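Local structure of tail fiber protein (Pseudomonas aeruginosa, 6CL6) at residues A[150-154]-A[163-169]. The protein is the trimeric receptor-binding fiber of an R-type pyocin, a contractile injection system, and probably recognises the surface of target bacterial cells. Residues are numbered along the deposited sequence.
With EDO (1,2-ethanediol), chain K.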
loop_
_atom_site.group_PDB
_atom_site.type_symbol
_atom_site.label_atom_id
_atom_site.label_comp_id
_atom_site.label_asym_id
_atom_site.label_seq_id
_atom_site.Cartn_x
_atom_site.Cartn_y
_atom_site.Cartn_z
ATOM N N SER A 150 -13.307 19.164 -32.030
ATOM C CA SER A 150 -11.956 18.672 -31.872
ATOM C C SER A 150 -10.999 19.806 -31.573
ATOM O O SER A 150 -10.959 20.798 -32.300
ATOM C CB SER A 150 -11.476 17.954 -33.147
ATOM O OG SER A 150 -10.205 17.401 -32.979
ATOM N N GLN A 151 -10.206 19.643 -30.522
ATOM C CA GLN A 151 -9.088 20.533 -30.246
ATOM C C GLN A 151 -7.833 19.772 -30.638
ATOM O O GLN A 151 -7.433 18.811 -29.959
ATOM C CB GLN A 151 -9.040 20.968 -28.779
ATOM C CG GLN A 151 -7.813 21.806 -28.418
ATOM C CD GLN A 151 -7.671 23.051 -29.303
ATOM O OE1 GLN A 151 -6.916 23.066 -30.272
ATOM N NE2 GLN A 151 -8.428 24.095 -28.973
ATOM N N SER A 152 -7.232 20.181 -31.736
ATOM C CA SER A 152 -6.068 19.494 -32.278
ATOM C C SER A 152 -4.759 20.004 -31.715
ATOM O O SER A 152 -3.708 19.462 -32.055
ATOM C CB SER A 152 -6.100 19.599 -33.796
ATOM O OG SER A 152 -7.291 18.994 -34.291
ATOM N N PHE A 153 -4.783 21.017 -30.850
ATOM C CA PHE A 153 -3.554 21.650 -30.397
ATOM C C PHE A 153 -3.569 21.818 -28.886
ATOM O O PHE A 153 -4.397 22.540 -28.349
ATOM C CB PHE A 153 -3.362 23.016 -31.074
ATOM C CG PHE A 153 -3.164 22.937 -32.551
ATOM C CD1 PHE A 153 -4.251 22.937 -33.401
ATOM C CD2 PHE A 153 -1.869 22.848 -33.090
ATOM C CE1 PHE A 153 -4.081 22.859 -34.775
ATOM C CE2 PHE A 153 -1.683 22.752 -34.456
ATOM C CZ PHE A 153 -2.795 22.759 -35.304
ATOM N N THR A 154 -2.638 21.159 -28.207
ATOM C CA THR A 154 -2.518 21.352 -26.769
ATOM C C THR A 154 -2.318 22.823 -26.411
ATOM O O THR A 154 -2.876 23.296 -25.428
ATOM C CB THR A 154 -1.383 20.476 -26.245
ATOM O OG1 THR A 154 -1.838 19.106 -26.222
ATOM C CG2 THR A 154 -0.949 20.886 -24.856
ATOM N N TYR A 163 -11.093 24.205 -20.072
ATOM C CA TYR A 163 -10.660 22.869 -20.456
ATOM C C TYR A 163 -10.332 22.102 -19.174
ATOM O O TYR A 163 -9.817 22.692 -18.214
ATOM C CB TYR A 163 -9.432 22.916 -21.354
ATOM C CG TYR A 163 -9.673 23.341 -22.792
ATOM C CD1 TYR A 163 -9.900 24.672 -23.107
ATOM C CD2 TYR A 163 -9.659 22.407 -23.819
ATOM C CE1 TYR A 163 -10.096 25.062 -24.419
ATOM C CE2 TYR A 163 -9.857 22.788 -25.142
ATOM C CZ TYR A 163 -10.073 24.125 -25.426
ATOM O OH TYR A 163 -10.260 24.523 -26.745
ATOM N N PRO A 164 -10.643 20.807 -19.109
ATOM C CA PRO A 164 -10.351 20.058 -17.877
ATOM C C PRO A 164 -8.896 19.717 -17.702
ATOM O O PRO A 164 -8.471 19.403 -16.583
ATOM C CB PRO A 164 -11.196 18.782 -18.024
ATOM C CG PRO A 164 -11.321 18.577 -19.501
ATOM C CD PRO A 164 -11.341 19.992 -20.108
ATOM N N ILE A 165 -8.127 19.755 -18.781
ATOM C CA ILE A 165 -6.710 19.398 -18.793
ATOM C C ILE A 165 -6.123 20.146 -19.978
ATOM O O ILE A 165 -6.815 20.411 -20.974
ATOM C CB ILE A 165 -6.527 17.865 -18.911
ATOM C CG1 ILE A 165 -5.069 17.457 -18.774
ATOM C CG2 ILE A 165 -7.102 17.372 -20.272
ATOM C CD1 ILE A 165 -4.578 17.536 -17.321
ATOM N N VAL A 166 -4.868 20.528 -19.865
ATOM C CA VAL A 166 -4.198 21.196 -20.986
ATOM C C VAL A 166 -3.717 20.132 -21.951
ATOM O O VAL A 166 -2.568 19.671 -21.866
ATOM C CB VAL A 166 -3.068 22.114 -20.510
ATOM C CG1 VAL A 166 -2.374 22.789 -21.700
ATOM C CG2 VAL A 166 -3.637 23.163 -19.575
ATOM N N ARG A 167 -4.620 19.704 -22.854
ATOM C CA ARG A 167 -4.341 18.662 -23.823
ATOM C C ARG A 167 -5.292 18.820 -24.991
ATOM O O ARG A 167 -6.469 19.157 -24.808
ATOM C CB ARG A 167 -4.520 17.235 -23.264
ATOM C CG ARG A 167 -3.630 16.829 -22.161
ATOM C CD ARG A 167 -2.245 16.429 -22.633
ATOM N NE ARG A 167 -1.561 15.633 -21.581
ATOM C CZ ARG A 167 -1.131 16.136 -20.438
ATOM N NH1 ARG A 167 -1.325 17.405 -20.150
ATOM N NH2 ARG A 167 -0.530 15.360 -19.551
ATOM N N ALA A 168 -4.791 18.556 -26.196
ATOM C CA ALA A 168 -5.677 18.292 -27.324
ATOM C C ALA A 168 -6.661 17.187 -26.940
ATOM O O ALA A 168 -6.373 16.337 -26.095
ATOM C CB ALA A 168 -4.847 17.887 -28.537
ATOM N N GLY A 169 -7.834 17.202 -27.548
ATOM C CA GLY A 169 -8.853 16.236 -27.167
ATOM C C GLY A 169 -10.157 16.446 -27.885
ATOM O O GLY A 169 -10.318 17.362 -28.686
HETATM C C1 EDO K . -1.474 18.000 -29.868
HETATM O O1 EDO K . -0.977 19.280 -29.434
HETATM C C2 EDO K . -0.366 17.283 -30.614
HETATM O O2 EDO K . 0.711 17.032 -29.686
#
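Two adjacent antiparallel strands, 147-151 and 169-177, meet here where the chain leaves the first for the short helix 154-159 and returns to the second. Gln151 and Gly169 form a hydrogen-bonded antiparallel pair: Gln151 N lies 2.9 Å from Gly169 O, and Gly169 N 2.9 Å from Gln151 O. Gly169 is fully extended (phi 176°, psi -180°), a conformation glycine adopts easily; a CB would share the face of Gln151. That glutamine suits a strand end because its amide can both donate and accept. With chi1 t and chi2 p, its side chain bends so that NE2 donates to Tyr163 OH (2.9 Å) and also to Pro135 O, while OE1 accepts from Phe153 N at 3.0 Å and from Gln156 NE2. One buried side chain thus ties the strand end to the helix start and the returning loop.

Beyond the pair, Thr154, chi1 m, accepts a bond from Ala168 N at OG1 (3.0 Å), while its CG2 rests 4.0 Å from Val166 CG1; threonine, with hydroxyl and methyl on one carbon, meets both needs. Ala168 CB is held tightly, 3.1 Å from Gln151 O, where a larger side chain would have little space, and Phe180 of a second subunit packs on it. The CA-to-CB bond of Arg167 is directed away from 150-154; its NH1 bonds Val166 O (3.1 Å) and its NE forms a salt bridge with Asp189. Ethanediol, probably from the crystallisation liquor, takes a bond from Thr154 N to its O1 (2.8 Å). The chemistry is mainly polar, implying that matched donors and acceptors, more than apolar burial, fix the loop's path.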